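Local structure of putative drug/sodium antiporter (Escherichia coli, 4Z3N) at residues 181-186 / 225-230; 328-333 / 452-457; 350-355 / 375-380. The protein belongs to the MATE family of membrane transporters and moves the genotoxin colibactin, probably as an antiporter that carries it across the cell membrane. All blocks are in the same frame, centred on the assembly; numbering follows the deposited sequence.

Contact 1 (181-186 / 225-230); sequences IMVIMK and VAYFIY
A helical hairpin of the N-terminal half of the MATE fold holds this contact: helix 181-204 and the next helix, 209-232, run back against each other, and 181-186 at the start of the first meets 225-230 near the end of the second. The short axes come to 10.1 Å at an angle of 150°, a wide antiparallel spacing that is bridged mainly by two consecutive aromatic rings. Tyr227 has CG anti to its backbone N (chi1 -168°), whereas Phe228 has CG anti to its carbonyl carbon (chi1 -79°); the different rotations bring both rings to the same partner, Val183. Its branch CG1, anti to the backbone N, enters in the plane of each ring at the edge, 3.9 Å from Tyr227 CE1 and 4.0 Å from Phe228 CD1. One methyl group thus fits between two ring edges and faces neither ring flat-on. Behind it the backbone also takes part: Val183 O is 3.7 Å from Phe228 CE1, and Ile184 CA approaches the same ring at its edge. Ile184 CG1 adds a looser apolar touch, 4.4 Å from Phe228 CE1. On the more open flank, Lys186 crosses the tip of Tyr227 obliquely, with its CD 3.5 Å from Tyr227 OH. The aliphatic part of the lysine does this touching, while the extended chain carries the ammonium end away from helix 209-232. No hydrogen bond joins the two segments; their direct contact is one of van der Waals packing. Helix 162-177 closes the buried flank: Phe175 meets the Phe228 ring and also touches Val183, Met171 packs on Phe228, and Met172 on Ile184. Helix 28-56 reaches Ile184 through Met39, while Ala187 and Leu190 of helix 181-204 continue the surface under Tyr227.

Contact 2 (328-333 / 452-457); sequences RTLNAY and RLLRLS
Tyr333 carries Leu454 over one face of its ring, a CH-pi contact with Leu454 CG 3.9 Å from the Tyr333 ring centroid and only 11° off the ring normal. In the C-terminal half of the MATE fold the contact packs transmembrane helix 326-358 against the C-terminal exit of helix 432-453, where Leu454 is the first residue to leave helical geometry. Tyr333 holds CG anti to its backbone N, and the ring and the leucine cross at about a right angle; Tyr333 OH is hydrogen-bonded to Ile388 O. One turn earlier, Leu330 spreads its two methyls along the non-helical chain. CD2 meets Leu454 CD1 at 3.8 Å, while Leu330 CD1 lies against the peptide joining Arg455 to Leu456 and is 4.0 Å from Leu456 CG. Tyr395 of helix 382-399 packs on both Leu330 and Leu454, closing this apolar cluster from a third helix. Ser457 then caps the next helix, 458-467, through OG to Leu460 N. The exit turn is itself braced on its exposed side: Arg455 NE donates to Arg452 O at 2.9 Å, a bent bond (N-H...O 136°) whose donor stands above the carbonyl plane.

Contact 3 (350-355 / 375-380); sequences MHIVLA and QTRIMA. With OLC ((2R)-2,3-dihydroxypropyl (9Z)-octadec-9-enoate), chain B; OLC ((2R)-2,3-dihydroxypropyl (9Z)-octadec-9-enoate), chain D; OLC ((2R)-2,3-dihydroxypropyl (9Z)-octadec-9-enoate), chain C.
The His351 imidazole has the methyl CG2 of Thr376 over one face, and the Arg377 guanidinium has lipid carbon C4 of OLC chain D over the centre of one of its own. In the first, Thr376 CG2 is 3.8 Å from the His351 ring centroid, 17° off the normal and displaced toward the rim; the hydroxyl on the other branch of the threonine sits by the ring, with OG1 3.5 Å from His351 CE1. Thr376 CG2, anti to its backbone N, also reaches Ile352 CA at 3.8 Å. In the second, C4 of OLC chain D lies 3.7 Å above the guanidinium plane, and the arginine, extended from CG to NE, runs along the acyl chain.

These groups belong to helices 326-358 and 366-379, crossing antiparallel at 150° with short axes 8.9 Å apart. Ile352 turns CG1 and CD1 onto the methyl of Ala380, at the C-terminal end of 375-380. On the far flank Met379 meets another lipid, its SD 3.5 Å from C5 of OLC chain B, and Ile378 borders OLC chain C.

No hydrogen bond crosses between the segments, and three of the polar side chains have partners outside them: His351 NE2 has Tyr359 OH, Thr376 OG1 has Ala372 O, Gln375 has Tyr277 and Thr295. The contact across the helices is mostly apolar, made by aliphatic carbons and a ring face. The lipid carbons at Arg377, C4 to C6 of OLC chain D, are methylenes, so its guanidinium is packed there by van der Waals contact and gains no ionic partner from that acyl chain.

How the contacts relate
Contact 1 comes first along the chain, on helices 181-204 and 209-232, and is complete before the other two begin. Contacts 2 and 3 share helix 326-358: contact 2 uses its start and contact 3 a stretch some 20 residues on, and both segments of contact 3 fall between those of contact 2. Their centres are about 32 Å apart, with nearest atoms about 17 Å apart. Contact 1 is about 32 Å from contact 2 and about 37 Å from contact 3, centre to centre, and lies across the chain's centre from contact 3. The three are separate packing sites in one all-helical membrane bundle, contact 1 in the N-terminal half and contacts 2 and 3 in the C-terminal half, consistent with the two-lobed MATE fold.

Contact 1 (181-186 / 225-230)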
loop_
_atom_site.group_PDB
_atom_site.type_symbol
_atom_site.label_atom_id
_atom_site.label_comp_id
_atom_site.label_asym_id
_atom_site.label_seq_id
_atom_site.Cartn_x
_atom_site.Cartn_y
_atom_site.Cartn_z
ATOM N N ILE A 181 -7.944 6.233 14.650
ATOM C CA ILE A 181 -7.732 5.009 13.897
ATOM C C ILE A 181 -8.656 3.899 14.356
ATOM O O ILE A 181 -8.860 2.914 13.651
ATOM C CB ILE A 181 -6.281 4.527 14.017
ATOM C CG1 ILE A 181 -5.316 5.693 13.772
ATOM C CG2 ILE A 181 -6.024 3.328 13.083
ATOM C CD1 ILE A 181 -5.589 6.459 12.508
ATOM N N MET A 182 -9.245 4.091 15.527
ATOM C CA MET A 182 -10.128 3.107 16.114
ATOM C C MET A 182 -11.377 3.006 15.256
ATOM O O MET A 182 -11.965 1.938 15.106
ATOM C CB MET A 182 -10.472 3.488 17.554
ATOM C CG MET A 182 -9.285 3.403 18.490
ATOM S SD MET A 182 -8.703 1.710 18.666
ATOM C CE MET A 182 -10.255 0.902 19.094
ATOM N N VAL A 183 -11.764 4.129 14.669
ATOM C CA VAL A 183 -12.902 4.150 13.770
ATOM C C VAL A 183 -12.560 3.361 12.514
ATOM O O VAL A 183 -13.407 2.662 11.959
ATOM C CB VAL A 183 -13.300 5.584 13.421
ATOM C CG1 VAL A 183 -14.440 5.594 12.412
ATOM C CG2 VAL A 183 -13.680 6.322 14.699
ATOM N N ILE A 184 -11.302 3.460 12.093
ATOM C CA ILE A 184 -10.810 2.706 10.954
ATOM C C ILE A 184 -10.712 1.223 11.318
ATOM O O ILE A 184 -11.063 0.358 10.511
ATOM C CB ILE A 184 -9.440 3.223 10.483
ATOM C CG1 ILE A 184 -9.578 4.633 9.902
ATOM C CG2 ILE A 184 -8.839 2.285 9.463
ATOM C CD1 ILE A 184 -8.277 5.240 9.427
ATOM N N MET A 185 -10.274 0.925 12.540
ATOM C CA MET A 185 -10.116 -0.470 12.937
ATOM C C MET A 185 -11.468 -1.143 13.117
ATOM O O MET A 185 -11.617 -2.319 12.789
ATOM C CB MET A 185 -9.305 -0.616 14.225
ATOM C CG MET A 185 -9.024 -2.092 14.562
ATOM S SD MET A 185 -8.577 -2.446 16.285
ATOM C CE MET A 185 -9.989 -1.750 17.138
ATOM N N LYS A 186 -12.439 -0.392 13.649
ATOM C CA LYS A 186 -13.795 -0.900 13.867
ATOM C C LYS A 186 -14.544 -1.045 12.545
ATOM O O LYS A 186 -15.205 -2.056 12.317
ATOM C CB LYS A 186 -14.567 0.005 14.822
ATOM C CG LYS A 186 -14.136 -0.137 16.280
ATOM C CD LYS A 186 -14.835 0.891 17.165
ATOM C CE LYS A 186 -14.008 1.244 18.404
ATOM N NZ LYS A 186 -14.528 2.479 19.076
ATOM N N VAL A 225 -18.178 1.824 4.435
ATOM C CA VAL A 225 -18.511 3.167 3.979
ATOM C C VAL A 225 -19.628 3.761 4.828
ATOM O O VAL A 225 -19.568 4.911 5.272
ATOM C CB VAL A 225 -18.938 3.153 2.502
ATOM C CG1 VAL A 225 -19.441 4.507 2.078
ATOM C CG2 VAL A 225 -17.777 2.728 1.629
ATOM N N ALA A 226 -20.652 2.950 5.048
ATOM C CA ALA A 226 -21.751 3.317 5.921
ATOM C C ALA A 226 -21.255 3.674 7.328
ATOM O O ALA A 226 -21.605 4.723 7.869
ATOM C CB ALA A 226 -22.752 2.190 5.983
ATOM N N TYR A 227 -20.440 2.803 7.914
ATOM C CA TYR A 227 -19.905 3.030 9.253
ATOM C C TYR A 227 -19.220 4.387 9.381
ATOM O O TYR A 227 -19.381 5.087 10.385
ATOM C CB TYR A 227 -18.915 1.929 9.626
ATOM C CG TYR A 227 -18.534 1.939 11.080
ATOM C CD1 TYR A 227 -17.557 2.800 11.554
ATOM C CD2 TYR A 227 -19.155 1.090 11.987
ATOM C CE1 TYR A 227 -17.211 2.822 12.894
ATOM C CE2 TYR A 227 -18.811 1.101 13.325
ATOM C CZ TYR A 227 -17.838 1.970 13.770
ATOM O OH TYR A 227 -17.483 1.990 15.094
ATOM N N PHE A 228 -18.444 4.743 8.361
ATOM C CA PHE A 228 -17.690 5.985 8.363
ATOM C C PHE A 228 -18.611 7.200 8.398
ATOM O O PHE A 228 -18.463 8.082 9.248
ATOM C CB PHE A 228 -16.782 6.056 7.141
ATOM C CG PHE A 228 -15.522 5.254 7.278
ATOM C CD1 PHE A 228 -14.929 5.082 8.517
ATOM C CD2 PHE A 228 -14.924 4.675 6.165
ATOM C CE1 PHE A 228 -13.757 4.335 8.641
ATOM C CE2 PHE A 228 -13.759 3.940 6.280
ATOM C CZ PHE A 228 -13.175 3.765 7.518
ATOM N N ILE A 229 -19.560 7.241 7.475
ATOM C CA ILE A 229 -20.459 8.377 7.376
ATOM C C ILE A 229 -21.310 8.525 8.633
ATOM O O ILE A 229 -21.487 9.641 9.128
ATOM C CB ILE A 229 -21.364 8.269 6.140
ATOM C CG1 ILE A 229 -20.513 8.259 4.863
ATOM C CG2 ILE A 229 -22.361 9.427 6.102
ATOM C CD1 ILE A 229 -21.336 8.232 3.580
ATOM N N TYR A 230 -21.819 7.419 9.170
ATOM C CA TYR A 230 -22.581 7.518 10.416
ATOM C C TYR A 230 -21.704 8.039 11.544
ATOM O O TYR A 230 -22.103 8.954 12.248
ATOM C CB TYR A 230 -23.223 6.180 10.796
ATOM C CG TYR A 230 -24.412 5.856 9.913
ATOM C CD1 TYR A 230 -25.196 6.877 9.371
ATOM C CD2 TYR A 230 -24.735 4.538 9.588
ATOM C CE1 TYR A 230 -26.275 6.595 8.544
ATOM C CE2 TYR A 230 -25.816 4.246 8.759
ATOM C CZ TYR A 230 -26.578 5.280 8.244
ATOM O OH TYR A 230 -27.647 5.003 7.427
#

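Contact 2 (328-333 / 452-457)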
loop_
_atom_site.group_PDB
_atom_site.type_symbol
_atom_site.label_atom_id
_atom_site.label_comp_id
_atom_site.label_asym_id
_atom_site.label_seq_id
_atom_site.Cartn_x
_atom_site.Cartn_y
_atom_site.Cartn_z
ATOM N N ARG A 328 10.437 17.803 16.335
ATOM C CA ARG A 328 9.620 16.694 16.757
ATOM C C ARG A 328 9.256 15.805 15.555
ATOM O O ARG A 328 9.147 14.583 15.703
ATOM C CB ARG A 328 8.373 17.212 17.470
ATOM C CG ARG A 328 7.510 16.113 18.068
ATOM C CD ARG A 328 6.528 16.621 19.116
ATOM N NE ARG A 328 5.620 15.560 19.555
ATOM C CZ ARG A 328 5.901 14.683 20.511
ATOM N NH1 ARG A 328 7.072 14.735 21.126
ATOM N NH2 ARG A 328 5.016 13.754 20.845
ATOM N N THR A 329 9.086 16.412 14.375
ATOM C CA THR A 329 8.754 15.639 13.176
ATOM C C THR A 329 9.968 14.781 12.803
ATOM O O THR A 329 9.820 13.630 12.389
ATOM C CB THR A 329 8.318 16.530 11.949
ATOM O OG1 THR A 329 9.433 17.268 11.430
ATOM C CG2 THR A 329 7.206 17.496 12.324
ATOM N N LEU A 330 11.162 15.335 12.985
ATOM C CA LEU A 330 12.396 14.597 12.763
ATOM C C LEU A 330 12.561 13.465 13.779
ATOM O O LEU A 330 12.966 12.354 13.414
ATOM C CB LEU A 330 13.603 15.533 12.828
ATOM C CG LEU A 330 13.887 16.405 11.618
ATOM C CD1 LEU A 330 15.277 17.053 11.741
ATOM C CD2 LEU A 330 13.775 15.588 10.326
ATOM N N ASN A 331 12.271 13.750 15.049
ATOM C CA ASN A 331 12.284 12.716 16.080
ATOM C C ASN A 331 11.237 11.663 15.822
ATOM O O ASN A 331 11.439 10.498 16.144
ATOM C CB ASN A 331 12.033 13.295 17.479
ATOM C CG ASN A 331 13.090 14.275 17.913
ATOM O OD1 ASN A 331 14.287 14.062 17.713
ATOM N ND2 ASN A 331 12.645 15.363 18.519
ATOM N N ALA A 332 10.105 12.093 15.271
ATOM C CA ALA A 332 9.006 11.195 14.950
ATOM C C ALA A 332 9.432 10.198 13.873
ATOM O O ALA A 332 9.179 8.985 14.008
ATOM C CB ALA A 332 7.785 11.973 14.508
ATOM N N TYR A 333 10.095 10.694 12.828
ATOM C CA TYR A 333 10.621 9.811 11.789
ATOM C C TYR A 333 11.577 8.736 12.338
ATOM O O TYR A 333 11.396 7.548 12.068
ATOM C CB TYR A 333 11.331 10.616 10.722
ATOM C CG TYR A 333 12.198 9.763 9.839
ATOM C CD1 TYR A 333 11.660 9.066 8.765
ATOM C CD2 TYR A 333 13.559 9.643 10.088
ATOM C CE1 TYR A 333 12.452 8.270 7.980
ATOM C CE2 TYR A 333 14.356 8.856 9.302
ATOM C CZ TYR A 333 13.799 8.168 8.251
ATOM O OH TYR A 333 14.613 7.386 7.475
ATOM N N ARG A 452 20.814 10.851 5.218
ATOM C CA ARG A 452 21.424 12.157 4.972
ATOM C C ARG A 452 20.414 13.292 4.901
ATOM O O ARG A 452 20.692 14.396 5.366
ATOM C CB ARG A 452 22.245 12.126 3.685
ATOM C CG ARG A 452 23.401 11.146 3.782
ATOM C CD ARG A 452 24.377 11.313 2.638
ATOM N NE ARG A 452 25.542 10.446 2.789
ATOM C CZ ARG A 452 26.544 10.396 1.918
ATOM N NH1 ARG A 452 26.520 11.162 0.830
ATOM N NH2 ARG A 452 27.565 9.580 2.135
ATOM N N LEU A 453 19.252 13.025 4.314
ATOM C CA LEU A 453 18.246 14.052 4.136
ATOM C C LEU A 453 17.407 14.300 5.391
ATOM O O LEU A 453 16.768 15.329 5.498
ATOM C CB LEU A 453 17.306 13.712 2.975
ATOM C CG LEU A 453 17.805 13.702 1.531
ATOM C CD1 LEU A 453 16.694 13.233 0.588
ATOM C CD2 LEU A 453 18.356 15.045 1.105
ATOM N N LEU A 454 17.371 13.382 6.341
ATOM C CA LEU A 454 16.432 13.625 7.421
ATOM C C LEU A 454 17.187 14.164 8.614
ATOM O O LEU A 454 17.697 13.449 9.464
ATOM C CB LEU A 454 15.651 12.346 7.783
ATOM C CG LEU A 454 14.299 12.092 7.083
ATOM C CD1 LEU A 454 13.237 13.087 7.553
ATOM C CD2 LEU A 454 14.392 12.076 5.540
ATOM N N ARG A 455 17.129 15.464 8.738
ATOM C CA ARG A 455 17.920 16.152 9.724
ATOM C C ARG A 455 17.618 17.624 9.529
ATOM O O ARG A 455 17.088 18.016 8.477
ATOM C CB ARG A 455 19.416 15.822 9.562
ATOM C CG ARG A 455 19.995 16.089 8.204
ATOM C CD ARG A 455 21.516 16.034 8.230
ATOM N NE ARG A 455 22.056 14.717 7.877
ATOM C CZ ARG A 455 22.535 13.823 8.747
ATOM N NH1 ARG A 455 22.550 14.084 10.052
ATOM N NH2 ARG A 455 23.008 12.662 8.305
ATOM N N LEU A 456 17.909 18.428 10.540
ATOM C CA LEU A 456 17.757 19.875 10.404
ATOM C C LEU A 456 18.588 20.399 9.257
ATOM O O LEU A 456 19.741 20.005 9.079
ATOM C CB LEU A 456 18.159 20.592 11.692
ATOM C CG LEU A 456 17.113 20.454 12.768
ATOM C CD1 LEU A 456 17.676 20.925 14.108
ATOM C CD2 LEU A 456 15.884 21.249 12.307
ATOM N N SER A 457 17.975 21.275 8.474
ATOM C CA SER A 457 18.647 21.999 7.408
ATOM C C SER A 457 17.986 23.358 7.303
ATOM O O SER A 457 16.846 23.515 7.737
ATOM C CB SER A 457 18.553 21.254 6.087
ATOM O OG SER A 457 17.241 21.346 5.565
#

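Contact 3 (350-355 / 375-380)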
loop_
_atom_site.group_PDB
_atom_site.type_symbol
_atom_site.label_atom_id
_atom_site.label_comp_id
_atom_site.label_asym_id
_atom_site.label_seq_id
_atom_site.Cartn_x
_atom_site.Cartn_y
_atom_site.Cartn_z
ATOM N N MET A 350 13.060 -14.660 11.203
ATOM C CA MET A 350 12.153 -15.813 11.215
ATOM C C MET A 350 12.041 -16.426 9.823
ATOM O O MET A 350 12.150 -17.630 9.669
ATOM C CB MET A 350 10.765 -15.431 11.708
ATOM C CG MET A 350 10.693 -15.088 13.183
ATOM S SD MET A 350 8.978 -14.881 13.672
ATOM C CE MET A 350 9.155 -13.977 15.213
ATOM N N HIS A 351 11.841 -15.587 8.810
ATOM C CA HIS A 351 11.664 -16.085 7.462
ATOM C C HIS A 351 12.859 -16.896 6.984
ATOM O O HIS A 351 12.692 -17.947 6.351
ATOM C CB HIS A 351 11.418 -14.954 6.469
ATOM C CG HIS A 351 10.901 -15.440 5.146
ATOM N ND1 HIS A 351 10.852 -14.644 4.024
ATOM C CD2 HIS A 351 10.392 -16.645 4.776
ATOM C CE1 HIS A 351 10.333 -15.331 3.022
ATOM N NE2 HIS A 351 10.042 -16.545 3.451
ATOM N N ILE A 352 14.055 -16.390 7.275
ATOM C CA ILE A 352 15.284 -16.967 6.762
ATOM C C ILE A 352 15.516 -18.361 7.332
ATOM O O ILE A 352 15.839 -19.310 6.612
ATOM C CB ILE A 352 16.500 -16.068 7.076
ATOM C CG1 ILE A 352 16.404 -14.766 6.281
ATOM C CG2 ILE A 352 17.795 -16.791 6.747
ATOM C CD1 ILE A 352 17.664 -13.891 6.295
ATOM N N VAL A 353 15.343 -18.482 8.632
ATOM C CA VAL A 353 15.560 -19.742 9.293
ATOM C C VAL A 353 14.424 -20.730 8.995
ATOM O O VAL A 353 14.634 -21.929 9.007
ATOM C CB VAL A 353 15.706 -19.534 10.813
ATOM C CG1 VAL A 353 16.980 -18.778 11.099
ATOM C CG2 VAL A 353 14.487 -18.814 11.366
ATOM N N LEU A 354 13.225 -20.218 8.744
ATOM C CA LEU A 354 12.062 -21.063 8.499
ATOM C C LEU A 354 12.063 -21.627 7.069
ATOM O O LEU A 354 11.553 -22.727 6.822
ATOM C CB LEU A 354 10.768 -20.277 8.743
ATOM C CG LEU A 354 10.123 -20.370 10.125
ATOM C CD1 LEU A 354 8.949 -19.403 10.219
ATOM C CD2 LEU A 354 9.679 -21.803 10.437
ATOM N N ALA A 355 12.656 -20.866 6.145
ATOM C CA ALA A 355 12.555 -21.125 4.710
ATOM C C ALA A 355 12.949 -22.555 4.290
ATOM O O ALA A 355 12.216 -23.193 3.528
ATOM C CB ALA A 355 13.390 -20.102 3.946
ATOM N N GLN A 375 17.000 -16.955 -2.282
ATOM C CA GLN A 375 16.492 -15.593 -2.424
ATOM C C GLN A 375 16.276 -14.971 -1.047
ATOM O O GLN A 375 16.723 -13.844 -0.757
ATOM C CB GLN A 375 15.173 -15.591 -3.209
ATOM C CG GLN A 375 14.557 -14.225 -3.377
ATOM C CD GLN A 375 13.149 -14.235 -3.946
ATOM O OE1 GLN A 375 12.953 -14.054 -5.149
ATOM N NE2 GLN A 375 12.155 -14.402 -3.075
ATOM N N THR A 376 15.586 -15.729 -0.199
ATOM C CA THR A 376 15.309 -15.296 1.150
ATOM C C THR A 376 16.608 -15.090 1.922
ATOM O O THR A 376 16.784 -14.071 2.600
ATOM C CB THR A 376 14.419 -16.298 1.880
ATOM O OG1 THR A 376 13.159 -16.408 1.195
ATOM C CG2 THR A 376 14.191 -15.849 3.339
ATOM N N ARG A 377 17.527 -16.043 1.802
ATOM C CA ARG A 377 18.775 -15.961 2.547
ATOM C C ARG A 377 19.568 -14.722 2.170
ATOM O O ARG A 377 20.209 -14.085 3.023
ATOM C CB ARG A 377 19.629 -17.198 2.311
ATOM C CG ARG A 377 19.092 -18.469 2.940
ATOM C CD ARG A 377 20.244 -19.364 3.264
ATOM N NE ARG A 377 19.844 -20.531 4.032
ATOM C CZ ARG A 377 20.031 -21.781 3.628
ATOM N NH1 ARG A 377 20.611 -22.016 2.454
ATOM N NH2 ARG A 377 19.643 -22.786 4.401
ATOM N N ILE A 378 19.556 -14.399 0.881
ATOM C CA ILE A 378 20.320 -13.252 0.416
ATOM C C ILE A 378 19.599 -11.931 0.684
ATOM O O ILE A 378 20.178 -11.031 1.267
ATOM C CB ILE A 378 20.662 -13.388 -1.081
ATOM C CG1 ILE A 378 21.577 -14.610 -1.284
ATOM C CG2 ILE A 378 21.304 -12.094 -1.605
ATOM C CD1 ILE A 378 22.167 -14.755 -2.674
ATOM N N MET A 379 18.329 -11.838 0.300
ATOM C CA MET A 379 17.611 -10.564 0.302
ATOM C C MET A 379 16.827 -10.196 1.569
ATOM O O MET A 379 16.447 -9.035 1.735
ATOM C CB MET A 379 16.626 -10.540 -0.876
ATOM C CG MET A 379 17.255 -10.727 -2.249
ATOM S SD MET A 379 16.018 -10.788 -3.567
ATOM C CE MET A 379 15.570 -9.054 -3.659
ATOM N N ALA A 380 16.589 -11.159 2.454
ATOM C CA ALA A 380 15.663 -10.942 3.569
ATOM C C ALA A 380 16.095 -9.828 4.518
ATOM O O ALA A 380 15.274 -9.023 4.943
ATOM C CB ALA A 380 15.470 -12.220 4.353
HETATM C C18 OLC B . 7.560 -1.418 -0.975
HETATM C C10 OLC B . 14.407 -6.920 -0.564
HETATM C C9 OLC B . 13.279 -7.649 -0.695
HETATM C C17 OLC B . 8.557 -2.542 -0.775
HETATM C C11 OLC B . 14.622 -5.658 -1.378
HETATM C C8 OLC B . 13.359 -9.165 -0.621
HETATM C C24 OLC B . 14.983 -4.790 -8.471
HETATM C C16 OLC B . 9.835 -2.204 -1.510
HETATM C C12 OLC B . 13.449 -5.358 -2.302
HETATM C C7 OLC B . 11.987 -9.812 -0.700
HETATM C C15 OLC B . 10.900 -3.259 -1.239
HETATM C C13 OLC B . 13.136 -3.861 -2.268
HETATM C C6 OLC B . 11.476 -9.823 -2.127
HETATM C C14 OLC B . 11.670 -3.553 -2.519
HETATM C C5 OLC B . 12.548 -10.305 -3.082
HETATM C C4 OLC B . 12.232 -9.829 -4.493
HETATM C C3 OLC B . 11.912 -8.347 -4.492
HETATM C C2 OLC B . 12.014 -7.746 -5.882
HETATM C C21 OLC B . 13.801 -4.457 -6.301
HETATM C C1 OLC B . 12.371 -6.269 -5.785
HETATM C C22 OLC B . 14.411 -3.766 -7.508
HETATM O O19 OLC B . 12.024 -5.587 -4.830
HETATM O O25 OLC B . 14.653 -4.423 -9.795
HETATM O O23 OLC B . 13.419 -3.010 -8.176
HETATM O O20 OLC B . 13.242 -5.691 -6.720
HETATM C C9 OLC D . 22.307 -14.840 6.423
HETATM C C8 OLC D . 22.792 -16.039 5.636
HETATM C C7 OLC D . 22.317 -17.333 6.276
HETATM C C6 OLC D . 22.759 -18.543 5.467
HETATM C C5 OLC D . 22.505 -19.830 6.235
HETATM C C4 OLC D . 23.219 -20.977 5.531
HETATM C C3 OLC D . 24.028 -21.832 6.498
HETATM C C2 OLC D . 24.769 -22.942 5.765
HETATM C C1 OLC D . 23.906 -24.174 5.583
HETATM C C9 OLC C . 22.675 -6.809 5.003
HETATM C C8 OLC C . 22.447 -7.678 3.777
HETATM C C7 OLC C . 23.591 -8.654 3.592
HETATM C C6 OLC C . 23.058 -9.982 3.080
HETATM C C5 OLC C . 24.223 -10.915 2.810
HETATM C C4 OLC C . 23.721 -12.328 2.549
HETATM C C3 OLC C . 24.761 -13.137 1.781
HETATM C C2 OLC C . 24.598 -14.612 2.089
HETATM C C1 OLC C . 24.721 -15.431 0.819
#